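Local coordinates for protein dipeptide Epimerase (Enterococcus faecalis V583, PDB 3JVA) that belongs to the mandelate racemase/muconate lactonizing enzyme family of the enolase superfamily and binds a magnesium ion in its barrel domain, at residues A249-I263 with I277-G291. Sequence-based numbering, arbitrary orientation.
Sequences ALELVKKGTVDVINI and INQICETAGIECMIG
The side-chain amide of N262 lies with one face under the thioether end of M289: the methyl CE sits 3.6 Å from CG of N262 and is about as near to both OD1 and ND2. M289 first runs out extended, CG anti to the backbone N (chi1 175°), then bends at chi3, which brings CE over the amide. Past the OD1 edge lies the M289 carbonyl, whose O is 3.2 Å from OD1; two acceptors cannot bond, and this carbonyl instead takes the nearly straight bond from I263 N (2.7 Å, 173° at the hydrogen). At the other edge, ND2 makes a weak hydrogen bond to E215, a ligand of the magnesium ion, and the N262 side chain lies about 4 Å from the metal.

The backbones pair as parallel strands, I261 N to E287 O, M289 N to I261 O and G291 N to I263 O continuing the ladder. Before it begins, a water bridges D259 O and E287 N, 2.8 Å from each.

On the opposite face, I261, I263, C288 and I290 point toward the helix layer. I261 CD1 reaches C281 SG at 3.4 Å, while the I263 and I277 side chains slide past each other in opposite directions, I263 CG1 touching I277 CG2 at 3.7 Å. Farther out, V253 rests on A284, CB to CB 3.6 Å, and its CG1 presses unusually tightly on I286 CD1 (3.4 Å). The axes of segments 249-255 and 277-284 run almost parallel, 10° apart.

Strand 260-263, helix 271-284 and strand 287-290 form a beta-alpha-beta crossover of the TIM-type barrel. Strands 236-239 and 314-317 flank the pair, helix 223-232 packs on the V258 side, and L250 and I280 meet a second subunit.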
loop_
_atom_site.group_PDB
_atom_site.type_symbol
_atom_site.label_atom_id
_atom_site.label_comp_id
_atom_site.label_asym_id
_atom_site.label_seq_id
_atom_site.Cartn_x
_atom_site.Cartn_y
_atom_site.Cartn_z
ATOM N N ALA B 249 -7.053 14.148 -15.514
ATOM C CA ALA B 249 -5.779 14.754 -15.157
ATOM C C ALA B 249 -5.417 14.438 -13.713
ATOM O O ALA B 249 -4.272 14.118 -13.414
ATOM C CB ALA B 249 -5.831 16.267 -15.371
ATOM N N LEU B 250 -6.398 14.534 -12.817
ATOM C CA LEU B 250 -6.165 14.258 -11.404
ATOM C C LEU B 250 -5.664 12.830 -11.197
ATOM O O LEU B 250 -4.719 12.598 -10.442
ATOM C CB LEU B 250 -7.453 14.484 -10.608
ATOM C CG LEU B 250 -7.383 14.240 -9.099
ATOM C CD1 LEU B 250 -6.224 15.025 -8.490
ATOM C CD2 LEU B 250 -8.713 14.649 -8.468
ATOM N N GLU B 251 -6.296 11.878 -11.878
ATOM C CA GLU B 251 -5.907 10.479 -11.767
ATOM C C GLU B 251 -4.504 10.274 -12.325
ATOM O O GLU B 251 -3.692 9.570 -11.722
ATOM C CB GLU B 251 -6.908 9.597 -12.518
ATOM C CG GLU B 251 -6.650 8.104 -12.407
ATOM C CD GLU B 251 -6.625 7.616 -10.967
ATOM O OE1 GLU B 251 -7.445 8.103 -10.156
ATOM O OE2 GLU B 251 -5.795 6.735 -10.652
ATOM N N LEU B 252 -4.216 10.906 -13.462
ATOM C CA LEU B 252 -2.907 10.788 -14.103
ATOM C C LEU B 252 -1.765 11.319 -13.238
ATOM O O LEU B 252 -0.725 10.669 -13.120
ATOM C CB LEU B 252 -2.905 11.507 -15.460
ATOM C CG LEU B 252 -3.657 10.802 -16.593
ATOM C CD1 LEU B 252 -3.784 11.725 -17.793
ATOM C CD2 LEU B 252 -2.913 9.521 -16.977
ATOM N N VAL B 253 -1.944 12.487 -12.628
ATOM C CA VAL B 253 -0.880 13.033 -11.792
ATOM C C VAL B 253 -0.795 12.280 -10.468
ATOM O O VAL B 253 0.284 12.169 -9.889
ATOM C CB VAL B 253 -1.068 14.544 -11.506
ATOM C CG1 VAL B 253 -1.142 15.312 -12.813
ATOM C CG2 VAL B 253 -2.307 14.774 -10.660
ATOM N N LYS B 254 -1.929 11.764 -9.996
ATOM C CA LYS B 254 -1.971 11.002 -8.749
ATOM C C LYS B 254 -1.063 9.784 -8.859
ATOM O O LYS B 254 -0.239 9.524 -7.982
ATOM C CB LYS B 254 -3.390 10.509 -8.448
ATOM C CG LYS B 254 -4.336 11.535 -7.849
ATOM C CD LYS B 254 -5.663 10.874 -7.480
ATOM C CE LYS B 254 -6.605 11.844 -6.780
ATOM N NZ LYS B 254 -7.882 11.189 -6.362
ATOM N N LYS B 255 -1.230 9.036 -9.944
ATOM C CA LYS B 255 -0.441 7.833 -10.176
ATOM C C LYS B 255 0.926 8.118 -10.792
ATOM O O LYS B 255 1.759 7.215 -10.897
ATOM C CB LYS B 255 -1.204 6.866 -11.086
ATOM C CG LYS B 255 -2.576 6.456 -10.566
ATOM C CD LYS B 255 -3.230 5.406 -11.460
ATOM C CE LYS B 255 -2.617 4.012 -11.282
ATOM N NZ LYS B 255 -1.189 3.899 -11.714
ATOM N N GLY B 256 1.164 9.364 -11.190
ATOM C CA GLY B 256 2.434 9.707 -11.811
ATOM C C GLY B 256 2.583 8.925 -13.105
ATOM O O GLY B 256 3.660 8.434 -13.433
ATOM N N THR B 257 1.488 8.833 -13.849
ATOM C CA THR B 257 1.440 8.084 -15.098
ATOM C C THR B 257 2.306 8.600 -16.252
ATOM O O THR B 257 2.866 7.798 -17.004
ATOM C CB THR B 257 -0.013 7.979 -15.619
ATOM O OG1 THR B 257 -0.888 7.597 -14.547
ATOM C CG2 THR B 257 -0.108 6.937 -16.727
ATOM N N VAL B 258 2.416 9.919 -16.392
ATOM C CA VAL B 258 3.183 10.506 -17.498
ATOM C C VAL B 258 4.043 11.714 -17.147
ATOM O O VAL B 258 3.996 12.232 -16.031
ATOM C CB VAL B 258 2.247 10.945 -18.649
ATOM C CG1 VAL B 258 1.563 9.737 -19.272
ATOM C CG2 VAL B 258 1.203 11.933 -18.119
ATOM N N ASP B 259 4.823 12.167 -18.127
ATOM C CA ASP B 259 5.692 13.323 -17.952
ATOM C C ASP B 259 4.997 14.629 -18.330
ATOM O O ASP B 259 5.289 15.676 -17.760
ATOM C CB ASP B 259 6.943 13.186 -18.816
ATOM C CG ASP B 259 7.774 11.984 -18.448
ATOM O OD1 ASP B 259 8.157 11.878 -17.264
ATOM O OD2 ASP B 259 8.040 11.153 -19.341
ATOM N N VAL B 260 4.088 14.548 -19.299
ATOM C CA VAL B 260 3.372 15.715 -19.804
ATOM C C VAL B 260 1.947 15.342 -20.193
ATOM O O VAL B 260 1.665 14.193 -20.534
ATOM C CB VAL B 260 4.094 16.280 -21.055
ATOM C CG1 VAL B 260 3.383 17.531 -21.577
ATOM C CG2 VAL B 260 5.535 16.587 -20.721
ATOM N N ILE B 261 1.044 16.313 -20.143
ATOM C CA ILE B 261 -0.344 16.055 -20.510
ATOM C C ILE B 261 -0.792 17.000 -21.616
ATOM O O ILE B 261 -0.590 18.210 -21.531
ATOM C CB ILE B 261 -1.272 16.182 -19.277
ATOM C CG1 ILE B 261 -1.020 14.996 -18.339
ATOM C CG2 ILE B 261 -2.737 16.240 -19.711
ATOM C CD1 ILE B 261 -1.784 15.057 -17.020
ATOM N N ASN B 262 -1.397 16.430 -22.654
ATOM C CA ASN B 262 -1.865 17.204 -23.798
ATOM C C ASN B 262 -3.343 17.536 -23.669
ATOM O O ASN B 262 -4.197 16.649 -23.606
ATOM C CB ASN B 262 -1.606 16.420 -25.091
ATOM C CG ASN B 262 -1.754 17.271 -26.346
ATOM O OD1 ASN B 262 -1.625 18.498 -26.307
ATOM N ND2 ASN B 262 -2.000 16.615 -27.476
ATOM N N ILE B 263 -3.629 18.829 -23.616
ATOM C CA ILE B 263 -4.994 19.329 -23.514
ATOM C C ILE B 263 -5.546 19.627 -24.902
ATOM O O ILE B 263 -4.811 20.088 -25.773
ATOM C CB ILE B 263 -5.038 20.680 -22.750
ATOM C CG1 ILE B 263 -4.513 20.513 -21.326
ATOM C CG2 ILE B 263 -6.460 21.246 -22.764
ATOM C CD1 ILE B 263 -4.301 21.849 -20.608
ATOM N N ILE B 277 -7.459 21.507 -15.821
ATOM C CA ILE B 277 -6.445 20.520 -16.167
ATOM C C ILE B 277 -5.048 21.102 -15.980
ATOM O O ILE B 277 -4.192 20.493 -15.342
ATOM C CB ILE B 277 -6.598 20.040 -17.633
ATOM C CG1 ILE B 277 -7.903 19.247 -17.784
ATOM C CG2 ILE B 277 -5.397 19.169 -18.019
ATOM C CD1 ILE B 277 -8.296 18.945 -19.227
ATOM N N ASN B 278 -4.816 22.291 -16.527
ATOM C CA ASN B 278 -3.505 22.903 -16.399
ATOM C C ASN B 278 -3.098 23.210 -14.956
ATOM O O ASN B 278 -1.943 23.013 -14.587
ATOM C CB ASN B 278 -3.419 24.177 -17.235
ATOM C CG ASN B 278 -2.022 24.746 -17.255
ATOM O OD1 ASN B 278 -1.072 24.051 -17.610
ATOM N ND2 ASN B 278 -1.882 26.011 -16.863
ATOM N N GLN B 279 -4.034 23.699 -14.142
ATOM C CA GLN B 279 -3.721 24.012 -12.746
ATOM C C GLN B 279 -3.415 22.742 -11.961
ATOM O O GLN B 279 -2.552 22.737 -11.087
ATOM C CB GLN B 279 -4.885 24.745 -12.075
ATOM C CG GLN B 279 -5.230 26.077 -12.708
ATOM C CD GLN B 279 -6.489 26.678 -12.111
ATOM O OE1 GLN B 279 -7.417 25.955 -11.726
ATOM N NE2 GLN B 279 -6.537 28.000 -12.044
ATOM N N ILE B 280 -4.137 21.667 -12.262
ATOM C CA ILE B 280 -3.899 20.396 -11.588
ATOM C C ILE B 280 -2.503 19.896 -11.955
ATOM O O ILE B 280 -1.732 19.475 -11.086
ATOM C CB ILE B 280 -4.938 19.334 -12.012
ATOM C CG1 ILE B 280 -6.304 19.675 -11.399
ATOM C CG2 ILE B 280 -4.474 17.941 -11.575
ATOM C CD1 ILE B 280 -7.472 18.907 -12.010
ATOM N N CYS B 281 -2.179 19.953 -13.244
ATOM C CA CYS B 281 -0.875 19.495 -13.723
ATOM C C CYS B 281 0.255 20.360 -13.171
ATOM O O CYS B 281 1.262 19.847 -12.676
ATOM C CB CYS B 281 -0.839 19.512 -15.253
ATOM S SG CYS B 281 -1.876 18.266 -16.048
ATOM N N GLU B 282 0.085 21.675 -13.266
ATOM C CA GLU B 282 1.089 22.609 -12.780
ATOM C C GLU B 282 1.390 22.345 -11.306
ATOM O O GLU B 282 2.545 22.330 -10.892
ATOM C CB GLU B 282 0.591 24.044 -12.982
ATOM C CG GLU B 282 1.550 25.130 -12.540
ATOM C CD GLU B 282 1.071 26.510 -12.958
ATOM O OE1 GLU B 282 -0.119 26.815 -12.745
ATOM O OE2 GLU B 282 1.884 27.289 -13.494
ATOM N N THR B 283 0.343 22.126 -10.519
ATOM C CA THR B 283 0.498 21.858 -9.096
ATOM C C THR B 283 1.285 20.568 -8.865
ATOM O O THR B 283 2.077 20.467 -7.922
ATOM C CB THR B 283 -0.882 21.777 -8.428
ATOM O OG1 THR B 283 -1.542 23.033 -8.598
ATOM C CG2 THR B 283 -0.758 21.478 -6.944
ATOM N N ALA B 284 1.085 19.595 -9.748
ATOM C CA ALA B 284 1.779 18.314 -9.662
ATOM C C ALA B 284 3.180 18.368 -10.279
ATOM O O ALA B 284 3.921 17.384 -10.237
ATOM C CB ALA B 284 0.950 17.241 -10.353
ATOM N N GLY B 285 3.539 19.511 -10.857
ATOM C CA GLY B 285 4.851 19.654 -11.470
ATOM C C GLY B 285 4.939 19.027 -12.853
ATOM O O GLY B 285 6.018 18.644 -13.313
ATOM N N ILE B 286 3.797 18.930 -13.518
ATOM C CA ILE B 286 3.706 18.351 -14.852
ATOM C C ILE B 286 3.329 19.445 -15.846
ATOM O O ILE B 286 2.366 20.178 -15.626
ATOM C CB ILE B 286 2.626 17.244 -14.878
ATOM C CG1 ILE B 286 3.066 16.083 -13.983
ATOM C CG2 ILE B 286 2.369 16.774 -16.301
ATOM C CD1 ILE B 286 2.064 14.951 -13.920
ATOM N N GLU B 287 4.098 19.577 -16.923
ATOM C CA GLU B 287 3.786 20.586 -17.927
ATOM C C GLU B 287 2.676 20.114 -18.854
ATOM O O GLU B 287 2.411 18.906 -18.970
ATOM C CB GLU B 287 5.034 20.935 -18.749
ATOM C CG GLU B 287 6.014 21.835 -18.013
ATOM C CD GLU B 287 7.299 22.086 -18.791
ATOM O OE1 GLU B 287 7.286 22.002 -20.036
ATOM O OE2 GLU B 287 8.326 22.383 -18.148
ATOM N N CYS B 288 2.025 21.075 -19.507
ATOM C CA CYS B 288 0.943 20.780 -20.435
ATOM C C CYS B 288 1.229 21.266 -21.847
ATOM O O CYS B 288 1.955 22.234 -22.051
ATOM C CB CYS B 288 -0.363 21.447 -19.972
ATOM S SG CYS B 288 -1.160 20.645 -18.563
ATOM N N MET B 289 0.670 20.562 -22.820
ATOM C CA MET B 289 0.772 20.979 -24.206
ATOM C C MET B 289 -0.685 21.129 -24.588
ATOM O O MET B 289 -1.560 20.600 -23.902
ATOM C CB MET B 289 1.408 19.908 -25.095
ATOM C CG MET B 289 1.401 20.292 -26.578
ATOM S SD MET B 289 2.413 19.200 -27.631
ATOM C CE MET B 289 1.207 18.032 -28.179
ATOM N N ILE B 290 -0.967 21.868 -25.649
ATOM C CA ILE B 290 -2.346 21.990 -26.086
ATOM C C ILE B 290 -2.347 21.677 -27.574
ATOM O O ILE B 290 -1.501 22.176 -28.325
ATOM C CB ILE B 290 -2.942 23.401 -25.803
ATOM C CG1 ILE B 290 -4.430 23.406 -26.176
ATOM C CG2 ILE B 290 -2.178 24.471 -26.567
ATOM C CD1 ILE B 290 -5.247 24.512 -25.497
ATOM N N GLY B 291 -3.264 20.807 -27.981
ATOM C CA GLY B 291 -3.351 20.410 -29.374
ATOM C C GLY B 291 -4.667 20.784 -30.026
ATOM O O GLY B 291 -5.386 21.661 -29.536
HETATM O O HOH W 1 6.473 18.258 -17.693
#